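Local coordinates for protein N-acetylneuraminate lyase (Fusobacterium nucleatum subsp. nucleatum ATCC 25586, PDB 5ZKA) that belongs to the dihydrodipicolinate synthetase family of enzymes, which are built on a TIM barrel, and carries the name of a lyase, at residues Y136-I139 and V140-G144; H250-N253 and D254-G258. All coordinates share one frame; numbering follows the deposited sequence.

In the fold
Both contacts are local, each made along a single helix, so neither closes a long loop. From the N terminus, the chain first builds barrel strands and helices up to helix 129-143. There interaction 1 ties the last turns together before strand 147-150, within the beta-alpha-beta unit that starts at strand 117-120. The remaining barrel strands follow, the last being 217-220. Interaction 2 comes later, in the middle of helix 242-262, which packs against helices 223-237 and 291-304. The two stand in series, neither nesting nor crossing, on opposite sides of the chain's centre with their own centres about 39 Å apart. Interaction 1 touches no other chain of the assembly, whereas interaction 2 does.

Interaction 1 of 2, residues Y136-I139 and V140-G144; sequences YETI and VRETG
Val140 N bonds to Tyr136 O, Arg141 N to Glu137 O (2.8 Å) and Glu142 N to Thr138 O, a run of i to i-4 alpha-helical bonds. The helix ends after Thr143: Gly144 turns to positive phi (70°), and its N still reaches Val140 O at 2.7 Å. The last carbonyl of the 136-139 segment is gripped twice. Thr143 OG1 donates to Ile139 O at 2.7 Å and Thr143 N does so at 3.1 Å, the two arriving from opposite faces of the carbonyl plane. With chi1 at 64°, the Thr143 hydroxyl sits between its own N and carbonyl carbon and so folds back over the preceding turn; Asn145 N also bonds to it. On the outer side, Arg141 bends at chi3 (69°) and lays one face of its guanidinium over Thr138 CA, offset toward the rim of the group. Its NH2 makes a weak, strongly bent bond to Thr138 OG1 at 3.1 Å, a hydroxyl that is also bonded to Asp134 O. Next to it the Thr138 CG2 methyl meets Glu142 CG at 4.0 Å. Turned inward, Ile139 packs on Leu99 and Ala102 of helix 99-112 and on Leu117 and Ala119 of strand 117-120, while Tyr136, Ile139 and Val140 all rest on Met147 of strand 147-150, seating the helix over the parallel strands of its beta-alpha-beta unit.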
ATOM      1  N   TYR A 136       3.368 -25.613  -8.770  1.00 29.49           N
ATOM      2  CA  TYR A 136       4.510 -25.300  -7.916  1.00 27.89           C
ATOM      3  C   TYR A 136       5.137 -26.564  -7.351  1.00 32.83           C
ATOM      4  O   TYR A 136       6.362 -26.731  -7.383  1.00 31.94           O
ATOM      5  CB  TYR A 136       4.080 -24.364  -6.791  1.00 28.30           C
ATOM      6  CG  TYR A 136       3.995 -22.929  -7.263  1.00 25.02           C
ATOM      7  CD1 TYR A 136       5.132 -22.266  -7.730  1.00 29.32           C
ATOM      8  CD2 TYR A 136       2.781 -22.247  -7.268  1.00 28.58           C
ATOM      9  CE1 TYR A 136       5.064 -20.949  -8.175  1.00 27.80           C
ATOM     10  CE2 TYR A 136       2.703 -20.937  -7.707  1.00 29.35           C
ATOM     11  CZ  TYR A 136       3.852 -20.299  -8.162  1.00 29.51           C
ATOM     12  OH  TYR A 136       3.797 -19.005  -8.611  1.00 28.39           O
ATOM     13  N   GLU A 137       4.312 -27.470  -6.829  1.00 30.41           N
ATOM     14  CA  GLU A 137       4.863 -28.673  -6.220  1.00 33.55           C
ATOM     15  C   GLU A 137       5.568 -29.536  -7.250  1.00 35.29           C
ATOM     16  O   GLU A 137       6.560 -30.198  -6.922  1.00 34.41           O
ATOM     17  CB  GLU A 137       3.759 -29.465  -5.514  1.00 40.03           C
ATOM     18  CG  GLU A 137       2.987 -28.627  -4.510  1.00 50.16           C
ATOM     19  CD  GLU A 137       2.887 -29.272  -3.150  1.00 56.25           C
ATOM     20  OE1 GLU A 137       1.892 -29.985  -2.902  1.00 58.71           O
ATOM     21  OE2 GLU A 137       3.802 -29.051  -2.328  1.00 54.78           O
ATOM     22  N   THR A 138       5.073 -29.536  -8.491  1.00 31.96           N
ATOM     23  CA  THR A 138       5.692 -30.342  -9.536  1.00 33.89           C
ATOM     24  C   THR A 138       7.072 -29.805  -9.897  1.00 33.02           C
ATOM     25  O   THR A 138       8.028 -30.574 -10.045  1.00 30.62           O
ATOM     26  CB  THR A 138       4.786 -30.390 -10.772  1.00 34.65           C
ATOM     27  OG1 THR A 138       3.561 -31.073 -10.456  1.00 32.52           O
ATOM     28  CG2 THR A 138       5.478 -31.088 -11.935  1.00 32.77           C
ATOM     29  N   ILE A 139       7.203 -28.485 -10.043  1.00 28.87           N
ATOM     30  CA  ILE A 139       8.519 -27.937 -10.354  1.00 30.25           C
ATOM     31  C   ILE A 139       9.503 -28.269  -9.243  1.00 29.52           C
ATOM     32  O   ILE A 139      10.654 -28.644  -9.504  1.00 32.85           O
ATOM     33  CB  ILE A 139       8.432 -26.420 -10.606  1.00 28.43           C
ATOM     34  CG1 ILE A 139       7.449 -26.128 -11.748  1.00 29.19           C
ATOM     35  CG2 ILE A 139       9.824 -25.864 -10.919  1.00 34.93           C
ATOM     36  CD1 ILE A 139       7.067 -24.644 -11.888  1.00 32.37           C
ATOM     37  N   VAL A 140       9.074 -28.128  -7.986  1.00 33.60           N
ATOM     38  CA  VAL A 140       9.959 -28.423  -6.857  1.00 32.98           C
ATOM     39  C   VAL A 140      10.339 -29.897  -6.858  1.00 32.75           C
ATOM     40  O   VAL A 140      11.523 -30.257  -6.798  1.00 33.88           O
ATOM     41  CB  VAL A 140       9.286 -28.012  -5.535  1.00 33.24           C
ATOM     42  CG1 VAL A 140      10.074 -28.532  -4.345  1.00 32.92           C
ATOM     43  CG2 VAL A 140       9.130 -26.496  -5.472  1.00 33.45           C
ATOM     44  N   ARG A 141       9.335 -30.768  -6.958  1.00 29.08           N
ATOM     45  CA  ARG A 141       9.567 -32.213  -6.962  1.00 32.70           C
ATOM     46  C   ARG A 141      10.529 -32.633  -8.069  1.00 36.59           C
ATOM     47  O   ARG A 141      11.446 -33.434  -7.846  1.00 38.67           O
ATOM     48  CB  ARG A 141       8.228 -32.928  -7.114  1.00 33.06           C
ATOM     49  CG  ARG A 141       8.311 -34.421  -7.120  1.00 39.89           C
ATOM     50  CD  ARG A 141       6.917 -35.026  -7.049  1.00 44.64           C
ATOM     51  NE  ARG A 141       6.146 -34.796  -8.271  1.00 48.06           N
ATOM     52  CZ  ARG A 141       5.067 -34.019  -8.340  1.00 49.15           C
ATOM     53  NH1 ARG A 141       4.627 -33.395  -7.257  1.00 38.71           N
ATOM     54  NH2 ARG A 141       4.423 -33.874  -9.490  1.00 53.83           N
ATOM     55  N   GLU A 142      10.329 -32.112  -9.277  1.00 37.23           N
ATOM     56  CA  GLU A 142      11.098 -32.580 -10.421  1.00 38.91           C
ATOM     57  C   GLU A 142      12.506 -31.994 -10.473  1.00 39.87           C
ATOM     58  O   GLU A 142      13.378 -32.580 -11.127  1.00 41.64           O
ATOM     59  CB  GLU A 142      10.348 -32.257 -11.714  1.00 38.85           C
ATOM     60  CG  GLU A 142       9.037 -33.017 -11.873  1.00 43.11           C
ATOM     61  CD  GLU A 142       9.254 -34.503 -12.166  1.00 56.45           C
ATOM     62  OE1 GLU A 142      10.085 -34.828 -13.044  1.00 60.39           O
ATOM     63  OE2 GLU A 142       8.593 -35.344 -11.518  1.00 59.45           O
ATOM     64  N   THR A 143      12.753 -30.868  -9.803  1.00 34.25           N
ATOM     65  CA  THR A 143      14.086 -30.271  -9.777  1.00 32.11           C
ATOM     66  C   THR A 143      14.844 -30.522  -8.480  1.00 35.81           C
ATOM     67  O   THR A 143      16.076 -30.506  -8.487  1.00 38.31           O
ATOM     68  CB  THR A 143      14.008 -28.746  -9.996  1.00 34.02           C
ATOM     69  OG1 THR A 143      13.291 -28.134  -8.916  1.00 36.99           O
ATOM     70  CG2 THR A 143      13.304 -28.422 -11.310  1.00 32.61           C
ATOM     71  N   GLY A 144      14.151 -30.727  -7.361  1.00 34.05           N
ATOM     72  CA  GLY A 144      14.819 -30.780  -6.073  1.00 34.36           C
ATOM     73  C   GLY A 144      15.352 -29.448  -5.590  1.00 36.32           C
ATOM     74  O   GLY A 144      16.113 -29.411  -4.620  1.00 38.94           O
TER

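Interaction 2 of 2, residues H250-N253 and D254-G258; sequences HTTN and DLIEG
The CG2 methyl of Thr252 lies against CD1 of Ile256 one turn further on, 3.7 Å away, the two side chains running alongside each other. Ile256 is extended at chi2 (-179°), which brings CD1 up against two neighbours at once, that methyl and Asn253 OD1, the latter at 3.8 Å. That oxygen accepts from Gln249 NE2, and on the other side of the amide Asn253 ND2 is bonded to Glu205 O and to an acidic side chain of another chain, so both ends of the group are held and its rotation is fixed. The Thr252 hydroxyl, placed beside its own backbone N (chi1 -73°), turns from the isoleucine to bond with Ile248 O and Asn226 ND2. A bound 1,2-ethanediol lies about 4 Å from the Ile256 side chain.

Four backbone bonds join the halves. Ile256 N meets Thr252 O in the carbonyl plane at 2.8 Å, whereas Glu257 N, equally close to Asn253 O at 2.8 Å, sits above the plane of that carbonyl. Asp254 N reaches His250 O at 3.1 Å, and Leu255 N bonds to Thr251 O. Thr251, Asp254 and Leu255 all touch Phe304 of helix 291-304, and Leu255 also touches Asn226 of helix 223-237.

The charged partners lie outside this stretch of helix: basic side chains of a neighbouring subunit form salt bridges with both Asp254 oxygens and with Glu257 OE1, and an acidic one of that subunit bonds to His250 ND1. The chemistry thus divides the helix: methyl and aliphatic groups pack within the chain, while the polar flank of His250, Asn253, Asp254 and Glu257 faces the neighbouring subunit, where the basic partners probably offset the acidic groups.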
ATOM      1  N   HIS A 250      11.705   9.546  -1.770  1.00 28.92           N
ATOM      2  CA  HIS A 250      11.132  10.659  -2.522  1.00 24.41           C
ATOM      3  C   HIS A 250      11.939  10.934  -3.786  1.00 22.28           C
ATOM      4  O   HIS A 250      11.377  11.144  -4.865  1.00 26.42           O
ATOM      5  CB  HIS A 250      11.093  11.913  -1.650  1.00 28.96           C
ATOM      6  CG  HIS A 250       9.907  12.006  -0.733  1.00 26.86           C
ATOM      7  ND1 HIS A 250       8.662  11.511  -1.055  1.00 29.53           N
ATOM      8  CD2 HIS A 250       9.768  12.615   0.471  1.00 31.49           C
ATOM      9  CE1 HIS A 250       7.816  11.783  -0.074  1.00 34.19           C
ATOM     10  NE2 HIS A 250       8.463  12.451   0.866  1.00 30.03           N
ATOM     11  N   THR A 251      13.267  10.996  -3.655  1.00 23.65           N
ATOM     12  CA  THR A 251      14.108  11.258  -4.816  1.00 24.55           C
ATOM     13  C   THR A 251      14.002  10.117  -5.815  1.00 26.43           C
ATOM     14  O   THR A 251      13.879  10.346  -7.027  1.00 26.30           O
ATOM     15  CB  THR A 251      15.559  11.448  -4.368  1.00 29.29           C
ATOM     16  OG1 THR A 251      15.657  12.611  -3.527  1.00 33.92           O
ATOM     17  CG2 THR A 251      16.477  11.619  -5.574  1.00 30.60           C
ATOM     18  N   THR A 252      14.038   8.883  -5.312  1.00 23.77           N
ATOM     19  CA  THR A 252      13.876   7.702  -6.161  1.00 26.13           C
ATOM     20  C   THR A 252      12.570   7.752  -6.943  1.00 28.22           C
ATOM     21  O   THR A 252      12.537   7.459  -8.147  1.00 25.20           O
ATOM     22  CB  THR A 252      13.940   6.445  -5.296  1.00 25.05           C
ATOM     23  OG1 THR A 252      15.295   6.236  -4.877  1.00 27.15           O
ATOM     24  CG2 THR A 252      13.452   5.193  -6.056  1.00 22.25           C
ATOM     25  N   ASN A 253      11.480   8.146  -6.288  1.00 24.02           N
ATOM     26  CA  ASN A 253      10.204   8.136  -6.988  1.00 23.42           C
ATOM     27  C   ASN A 253      10.047   9.298  -7.966  1.00 26.95           C
ATOM     28  O   ASN A 253       9.244   9.193  -8.896  1.00 23.25           O
ATOM     29  CB  ASN A 253       9.052   8.090  -5.968  1.00 24.73           C
ATOM     30  CG  ASN A 253       8.890   6.703  -5.362  1.00 29.11           C
ATOM     31  OD1 ASN A 253       9.723   5.827  -5.597  1.00 28.01           O
ATOM     32  ND2 ASN A 253       7.820   6.491  -4.591  1.00 22.16           N
ATOM     33  N   ASP A 254      10.793  10.391  -7.802  1.00 26.55           N
ATOM     34  CA  ASP A 254      10.878  11.365  -8.891  1.00 28.21           C
ATOM     35  C   ASP A 254      11.505  10.724 -10.126  1.00 29.67           C
ATOM     36  O   ASP A 254      11.065  10.949 -11.260  1.00 26.75           O
ATOM     37  CB  ASP A 254      11.713  12.575  -8.462  1.00 26.32           C
ATOM     38  CG  ASP A 254      10.955  13.553  -7.576  1.00 35.83           C
ATOM     39  OD1 ASP A 254       9.716  13.422  -7.423  1.00 37.67           O
ATOM     40  OD2 ASP A 254      11.616  14.473  -7.043  1.00 38.27           O
ATOM     41  N   LEU A 255      12.554   9.935  -9.919  1.00 27.06           N
ATOM     42  CA  LEU A 255      13.184   9.232 -11.028  1.00 26.42           C
ATOM     43  C   LEU A 255      12.243   8.176 -11.606  1.00 26.95           C
ATOM     44  O   LEU A 255      12.062   8.093 -12.825  1.00 27.58           O
ATOM     45  CB  LEU A 255      14.495   8.605 -10.557  1.00 28.17           C
ATOM     46  CG  LEU A 255      15.115   7.576 -11.504  1.00 29.24           C
ATOM     47  CD1 LEU A 255      15.510   8.233 -12.834  1.00 26.74           C
ATOM     48  CD2 LEU A 255      16.316   6.920 -10.836  1.00 26.16           C
ATOM     49  N   ILE A 256      11.621   7.369 -10.745  1.00 23.66           N
ATOM     50  CA  ILE A 256      10.722   6.323 -11.237  1.00 24.29           C
ATOM     51  C   ILE A 256       9.540   6.938 -11.975  1.00 25.35           C
ATOM     52  O   ILE A 256       9.093   6.419 -13.005  1.00 25.95           O
ATOM     53  CB  ILE A 256      10.273   5.414 -10.075  1.00 22.19           C
ATOM     54  CG1 ILE A 256      11.472   4.598  -9.574  1.00 25.41           C
ATOM     55  CG2 ILE A 256       9.132   4.483 -10.519  1.00 27.11           C
ATOM     56  CD1 ILE A 256      11.136   3.653  -8.431  1.00 26.45           C
ATOM     57  N   GLU A 257       9.021   8.061 -11.474  1.00 27.26           N
ATOM     58  CA  GLU A 257       7.898   8.703 -12.146  1.00 27.33           C
ATOM     59  C   GLU A 257       8.275   9.110 -13.563  1.00 31.03           C
ATOM     60  O   GLU A 257       7.485   8.934 -14.498  1.00 28.35           O
ATOM     61  CB  GLU A 257       7.436   9.917 -11.337  1.00 31.21           C
ATOM     62  CG  GLU A 257       6.358  10.749 -11.984  1.00 34.58           C
ATOM     63  CD  GLU A 257       6.150  12.059 -11.234  1.00 43.78           C
ATOM     64  OE1 GLU A 257       5.408  12.052 -10.237  1.00 39.26           O
ATOM     65  OE2 GLU A 257       6.752  13.085 -11.626  1.00 44.78           O
ATOM     66  N   GLY A 258       9.501   9.614 -13.750  1.00 23.93           N
ATOM     67  CA  GLY A 258       9.956   9.929 -15.096  1.00 25.12           C
ATOM     68  C   GLY A 258      10.179   8.687 -15.941  1.00 26.19           C
ATOM     69  O   GLY A 258       9.842   8.664 -17.128  1.00 28.07           O
TER